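Local coordinates for PR domain zinc finger protein 2 (Homo sapiens, PDB 2QPW) that trimethylates a specific lysine of histone H3 with S-adenosylmethionine through its PR (SET-related) domain, and may also act as a DNA-binding transcription factor, at residues Val31-Val45 against Gly97-Gly109. Residues are numbered along the deposited sequence; the frame is centred on the assembly and turned at random. Where two conformers were deposited one is given.
Sequences VRLFPSAVDKTRIGV and GNWLRYVNWACSG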
loop_
_atom_site.group_PDB
_atom_site.type_symbol
_atom_site.label_atom_id
_atom_site.label_comp_id
_atom_site.label_asym_id
_atom_site.label_seq_id
_atom_site.Cartn_x
_atom_site.Cartn_y
_atom_site.Cartn_z
ATOM N N VAL A 31 10.562 7.299 -4.523
ATOM C CA VAL A 31 9.113 7.340 -4.758
ATOM C C VAL A 31 8.499 8.744 -4.664
ATOM O O VAL A 31 9.098 9.667 -4.046
ATOM C CB VAL A 31 8.322 6.356 -3.776
ATOM C CG1 VAL A 31 8.915 4.945 -3.866
ATOM C CG2 VAL A 31 8.347 6.868 -2.331
ATOM N N ARG A 32 7.320 8.909 -5.275
ATOM C CA ARG A 32 6.528 10.156 -5.145
ATOM C C ARG A 32 5.048 9.807 -5.090
ATOM O O ARG A 32 4.639 8.742 -5.588
ATOM C CB ARG A 32 6.778 11.100 -6.349
ATOM C CG ARG A 32 6.188 10.620 -7.682
ATOM C CD ARG A 32 6.207 11.760 -8.745
ATOM N NE ARG A 32 7.588 12.115 -9.105
ATOM C CZ ARG A 32 8.225 13.217 -8.694
ATOM N NH1 ARG A 32 7.614 14.114 -7.913
ATOM N NH2 ARG A 32 9.475 13.430 -9.069
ATOM N N LEU A 33 4.241 10.700 -4.507
ATOM C CA LEU A 33 2.764 10.552 -4.534
ATOM C C LEU A 33 2.152 11.260 -5.747
ATOM O O LEU A 33 2.548 12.401 -6.070
ATOM C CB LEU A 33 2.145 11.125 -3.238
ATOM C CG LEU A 33 2.617 10.502 -1.914
ATOM C CD1 LEU A 33 1.711 11.011 -0.794
ATOM C CD2 LEU A 33 2.560 8.975 -1.955
ATOM N N PHE A 34 1.191 10.607 -6.411
ATOM C CA PHE A 34 0.595 11.130 -7.636
ATOM C C PHE A 34 -0.654 10.312 -7.908
ATOM O O PHE A 34 -0.678 9.127 -7.555
ATOM C CB PHE A 34 1.593 11.018 -8.830
ATOM C CG PHE A 34 1.263 11.939 -9.977
ATOM C CD1 PHE A 34 1.456 13.311 -9.859
ATOM C CD2 PHE A 34 0.687 11.437 -11.135
ATOM C CE1 PHE A 34 1.106 14.166 -10.888
ATOM C CE2 PHE A 34 0.349 12.292 -12.189
ATOM C CZ PHE A 34 0.552 13.653 -12.050
ATOM N N PRO A 35 -1.724 10.923 -8.509
ATOM C CA PRO A 35 -2.925 10.106 -8.806
ATOM C C PRO A 35 -2.649 8.682 -9.365
ATOM O O PRO A 35 -1.776 8.515 -10.245
ATOM C CB PRO A 35 -3.687 10.987 -9.822
ATOM C CG PRO A 35 -3.380 12.370 -9.377
ATOM C CD PRO A 35 -1.931 12.344 -8.877
ATOM N N SER A 36 -3.356 7.668 -8.854
ATOM C CA SER A 36 -3.144 6.270 -9.267
ATOM C C SER A 36 -3.652 6.069 -10.696
ATOM O O SER A 36 -4.629 6.691 -11.056
ATOM C CB SER A 36 -3.941 5.324 -8.362
ATOM O OG SER A 36 -3.700 3.971 -8.738
ATOM N N ALA A 37 -2.981 5.263 -11.506
ATOM C CA ALA A 37 -3.530 4.920 -12.847
ATOM C C ALA A 37 -4.558 3.792 -12.739
ATOM O O ALA A 37 -5.475 3.672 -13.587
ATOM C CB ALA A 37 -2.386 4.514 -13.810
ATOM N N VAL A 38 -4.398 2.940 -11.727
ATOM C CA VAL A 38 -5.387 1.868 -11.436
ATOM C C VAL A 38 -6.777 2.427 -11.017
ATOM O O VAL A 38 -7.797 1.905 -11.446
ATOM C CB VAL A 38 -4.822 0.830 -10.408
ATOM C CG1 VAL A 38 -5.838 -0.214 -10.077
ATOM C CG2 VAL A 38 -3.590 0.132 -10.983
ATOM N N ASP A 39 -6.804 3.500 -10.212
ATOM C CA ASP A 39 -8.019 4.206 -9.791
ATOM C C ASP A 39 -7.665 5.692 -9.696
ATOM O O ASP A 39 -7.120 6.158 -8.699
ATOM C CB ASP A 39 -8.561 3.661 -8.458
ATOM C CG ASP A 39 -9.809 4.406 -7.968
ATOM O OD1 ASP A 39 -10.273 5.354 -8.647
ATOM O OD2 ASP A 39 -10.335 4.046 -6.891
ATOM N N LYS A 40 -7.934 6.443 -10.771
ATOM C CA LYS A 40 -7.489 7.833 -10.792
ATOM C C LYS A 40 -8.270 8.727 -9.832
ATOM O O LYS A 40 -7.914 9.879 -9.701
ATOM C CB LYS A 40 -7.464 8.422 -12.206
ATOM C CG LYS A 40 -8.691 8.182 -13.002
ATOM C CD LYS A 40 -8.584 8.861 -14.407
ATOM C CE LYS A 40 -7.769 8.061 -15.432
ATOM N NZ LYS A 40 -8.352 6.749 -15.787
ATOM N N THR A 41 -9.286 8.190 -9.148
ATOM C CA THR A 41 -10.038 8.977 -8.124
ATOM C C THR A 41 -9.313 8.974 -6.765
ATOM O O THR A 41 -9.752 9.659 -5.800
ATOM C CB THR A 41 -11.515 8.504 -7.939
ATOM O OG1 THR A 41 -11.542 7.241 -7.258
ATOM C CG2 THR A 41 -12.243 8.428 -9.300
ATOM N N ARG A 42 -8.209 8.211 -6.691
ATOM C CA ARG A 42 -7.344 8.195 -5.479
ATOM C C ARG A 42 -5.845 8.437 -5.743
ATOM O O ARG A 42 -5.373 8.349 -6.892
ATOM C CB ARG A 42 -7.585 6.941 -4.601
ATOM C CG ARG A 42 -7.349 5.598 -5.235
ATOM C CD ARG A 42 -7.317 4.469 -4.174
ATOM N NE ARG A 42 -6.011 4.480 -3.482
ATOM C CZ ARG A 42 -5.554 3.532 -2.660
ATOM N NH1 ARG A 42 -4.348 3.667 -2.109
ATOM N NH2 ARG A 42 -6.258 2.444 -2.415
ATOM N N ILE A 43 -5.106 8.780 -4.683
ATOM C CA ILE A 43 -3.671 8.982 -4.787
ATOM C C ILE A 43 -2.983 7.630 -4.724
ATOM O O ILE A 43 -3.414 6.747 -3.965
ATOM C CB ILE A 43 -3.155 9.968 -3.680
ATOM C CG1 ILE A 43 -3.745 11.381 -3.920
ATOM C CG2 ILE A 43 -1.643 9.978 -3.616
ATOM C CD1 ILE A 43 -3.413 11.971 -5.364
ATOM N N GLY A 44 -1.935 7.475 -5.536
ATOM C CA GLY A 44 -1.084 6.269 -5.545
ATOM C C GLY A 44 0.404 6.660 -5.414
ATOM O O GLY A 44 0.721 7.816 -5.123
ATOM N N VAL A 45 1.301 5.664 -5.542
ATOM C CA VAL A 45 2.746 5.840 -5.338
ATOM C C VAL A 45 3.472 5.374 -6.597
ATOM O O VAL A 45 3.143 4.317 -7.132
ATOM C CB VAL A 45 3.254 4.982 -4.131
ATOM C CG1 VAL A 45 4.708 5.269 -3.825
ATOM C CG2 VAL A 45 2.357 5.254 -2.867
ATOM N N GLY A 97 -1.501 6.909 9.646
ATOM C CA GLY A 97 -0.562 6.094 8.835
ATOM C C GLY A 97 0.577 6.896 8.195
ATOM O O GLY A 97 0.876 8.030 8.616
ATOM N N ASN A 98 1.268 6.285 7.233
ATOM C CA ASN A 98 2.348 6.965 6.504
ATOM C C ASN A 98 2.192 6.756 4.986
ATOM O O ASN A 98 1.092 6.351 4.498
ATOM C CB ASN A 98 3.749 6.561 7.000
ATOM C CG ASN A 98 3.969 5.048 6.953
ATOM O OD1 ASN A 98 3.533 4.371 6.012
ATOM N ND2 ASN A 98 4.557 4.499 8.019
ATOM N N TRP A 99 3.255 7.024 4.219
ATOM C CA TRP A 99 3.074 6.966 2.749
ATOM C C TRP A 99 2.729 5.570 2.198
ATOM O O TRP A 99 2.099 5.461 1.110
ATOM C CB TRP A 99 4.277 7.584 1.985
ATOM C CG TRP A 99 5.568 6.759 2.096
ATOM C CD1 TRP A 99 6.584 6.929 3.026
ATOM C CD2 TRP A 99 5.994 5.692 1.226
ATOM N NE1 TRP A 99 7.606 6.011 2.777
ATOM C CE2 TRP A 99 7.268 5.266 1.670
ATOM C CE3 TRP A 99 5.420 5.048 0.086
ATOM C CZ2 TRP A 99 7.974 4.224 1.039
ATOM C CZ3 TRP A 99 6.146 4.005 -0.527
ATOM C CH2 TRP A 99 7.388 3.612 -0.057
ATOM N N LEU A 100 3.069 4.507 2.935
ATOM C CA LEU A 100 2.676 3.133 2.469
ATOM C C LEU A 100 1.184 2.926 2.318
ATOM O O LEU A 100 0.742 2.143 1.454
ATOM C CB LEU A 100 3.291 2.021 3.350
ATOM C CG LEU A 100 4.781 1.729 3.130
ATOM C CD1 LEU A 100 5.682 2.804 3.834
ATOM C CD2 LEU A 100 5.089 0.357 3.650
ATOM N N ARG A 101 0.395 3.688 3.081
ATOM C CA ARG A 101 -1.087 3.686 2.934
ATOM C C ARG A 101 -1.568 3.920 1.482
ATOM O O ARG A 101 -2.581 3.341 1.002
ATOM C CB ARG A 101 -1.683 4.796 3.812
ATOM C CG ARG A 101 -3.228 4.949 3.634
ATOM C CD ARG A 101 -3.755 6.236 4.160
ATOM N NE ARG A 101 -5.214 6.309 4.106
ATOM C CZ ARG A 101 -5.942 6.787 3.096
ATOM N NH1 ARG A 101 -5.388 7.266 1.974
ATOM N NH2 ARG A 101 -7.252 6.833 3.236
ATOM N N TYR A 102 -0.848 4.787 0.788
ATOM C CA TYR A 102 -1.218 5.213 -0.578
ATOM C C TYR A 102 -0.819 4.223 -1.691
ATOM O O TYR A 102 -1.204 4.426 -2.860
ATOM C CB TYR A 102 -0.630 6.608 -0.836
ATOM C CG TYR A 102 -1.274 7.659 0.040
ATOM C CD1 TYR A 102 -2.441 8.296 -0.371
ATOM C CD2 TYR A 102 -0.743 7.988 1.317
ATOM C CE1 TYR A 102 -3.088 9.255 0.435
ATOM C CE2 TYR A 102 -1.390 8.933 2.144
ATOM C CZ TYR A 102 -2.538 9.575 1.685
ATOM O OH TYR A 102 -3.180 10.506 2.449
ATOM N N VAL A 103 -0.041 3.175 -1.364
ATOM C CA VAL A 103 0.274 2.110 -2.359
ATOM C C VAL A 103 -1.005 1.309 -2.681
ATOM O O VAL A 103 -1.581 0.600 -1.803
ATOM C CB VAL A 103 1.378 1.157 -1.844
ATOM C CG1 VAL A 103 1.619 -0.030 -2.808
ATOM C CG2 VAL A 103 2.682 1.935 -1.540
ATOM N N ASN A 104 -1.475 1.440 -3.917
ATOM C CA ASN A 104 -2.680 0.736 -4.338
ATOM C C ASN A 104 -2.458 -0.774 -4.501
ATOM O O ASN A 104 -1.328 -1.233 -4.627
ATOM C CB ASN A 104 -3.231 1.353 -5.637
ATOM C CG ASN A 104 -4.747 1.198 -5.778
ATOM O OD1 ASN A 104 -5.417 0.571 -4.937
ATOM N ND2 ASN A 104 -5.298 1.755 -6.872
ATOM N N TRP A 105 -3.557 -1.552 -4.515
ATOM C CA TRP A 105 -3.485 -3.000 -4.683
ATOM C C TRP A 105 -3.574 -3.369 -6.182
ATOM O O TRP A 105 -4.380 -2.794 -6.935
ATOM C CB TRP A 105 -4.671 -3.654 -3.966
ATOM C CG TRP A 105 -4.591 -3.651 -2.488
ATOM C CD1 TRP A 105 -4.872 -2.597 -1.638
ATOM C CD2 TRP A 105 -4.191 -4.742 -1.658
ATOM N NE1 TRP A 105 -4.679 -2.984 -0.331
ATOM C CE2 TRP A 105 -4.264 -4.294 -0.314
ATOM C CE3 TRP A 105 -3.809 -6.066 -1.913
ATOM C CZ2 TRP A 105 -3.988 -5.139 0.774
ATOM C CZ3 TRP A 105 -3.546 -6.904 -0.834
ATOM C CH2 TRP A 105 -3.600 -6.425 0.485
ATOM N N ALA A 106 -2.768 -4.354 -6.589
ATOM C CA ALA A 106 -2.868 -4.952 -7.904
ATOM C C ALA A 106 -4.209 -5.680 -8.013
ATOM O O ALA A 106 -4.732 -6.145 -7.004
ATOM C CB ALA A 106 -1.721 -5.905 -8.102
ATOM N N CYS A 107 -4.786 -5.707 -9.223
ATOM C CA CYS A 107 -6.044 -6.432 -9.484
ATOM C C CYS A 107 -5.739 -7.870 -9.748
ATOM O O CYS A 107 -5.100 -8.188 -10.784
ATOM C CB CYS A 107 -6.756 -5.867 -10.717
ATOM S SG CYS A 107 -7.433 -4.309 -10.401
ATOM N N SER A 108 -6.177 -8.756 -8.842
ATOM C CA SER A 108 -5.871 -10.195 -8.929
ATOM C C SER A 108 -4.345 -10.412 -9.167
ATOM O O SER A 108 -3.925 -11.340 -9.867
ATOM C CB SER A 108 -6.675 -10.875 -10.054
ATOM O OG SER A 108 -8.073 -10.656 -9.928
ATOM N N GLY A 109 -3.530 -9.537 -8.599
ATOM C CA GLY A 109 -2.072 -9.703 -8.648
ATOM C C GLY A 109 -1.405 -9.217 -9.905
ATOM O O GLY A 109 -0.173 -9.397 -10.060
HETATM O O HOH W 1 -4.208 1.068 -0.747
HETATM O O HOH W 2 0.018 2.926 -6.019
#
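Tyr-102, Asn-104 and Arg-42 bury the most surface where the hairpin of strands 31-35 and 43-47 of the PR domain lies against segment 97-109. The guanidinium of Arg-42 and the amide of Asn-104 lie partly over one another, their planes 32° apart. Asn-104 OD1 sits over the guanidinium face 3.3 Å from Arg-42 NH2, at too poor an angle for a hydrogen bond but probably electrostatically favourable; it also accepts from Trp-105 N (2.9 Å), above its carbonyl plane. A bend at chi3 (-78°) turns the end of Arg-42 toward the backbone of 101-103, where NH1 gives a weak, strongly bent bond to Tyr-102 O (3.3 Å, 125°) and a firmer one to a water close to Val-103 O and Arg-101 O.

At its other end the Asn-104 amide makes a weak but fairly straight bond from ND2 to Ser-36 OG (3.3 Å), a hydroxyl more strongly paired with Glu-136; beside it, Val-38 packs on ND2. Tyr-102 O receives a CA-H...O contact from Gly-44 CA. Leu-33 lies over one Tyr-102 ring face, its CD2 touching Tyr-102 CB (4.1 Å), and Ile-43 CG2 approaches Tyr-102 CD1 obliquely at 3.7 Å. Val-45 spreads its methyls, CG2 against Val-103 CG2 (3.6 Å) and CG1 against Trp-99 CZ3, while Val-31 CG2 stands almost on the normal of the Trp-99 six-membered ring in a CH-pi contact.

The contact seats the hairpin and its 36-42 turn against the run into strand 104-119; backbone bonds join Val-45 with Leu-137, and Asn-104 with Val-139. Weak bonds and a water bridging Val-45 N and Asn-104 N hold the polar end, methyl-aromatic packing the other.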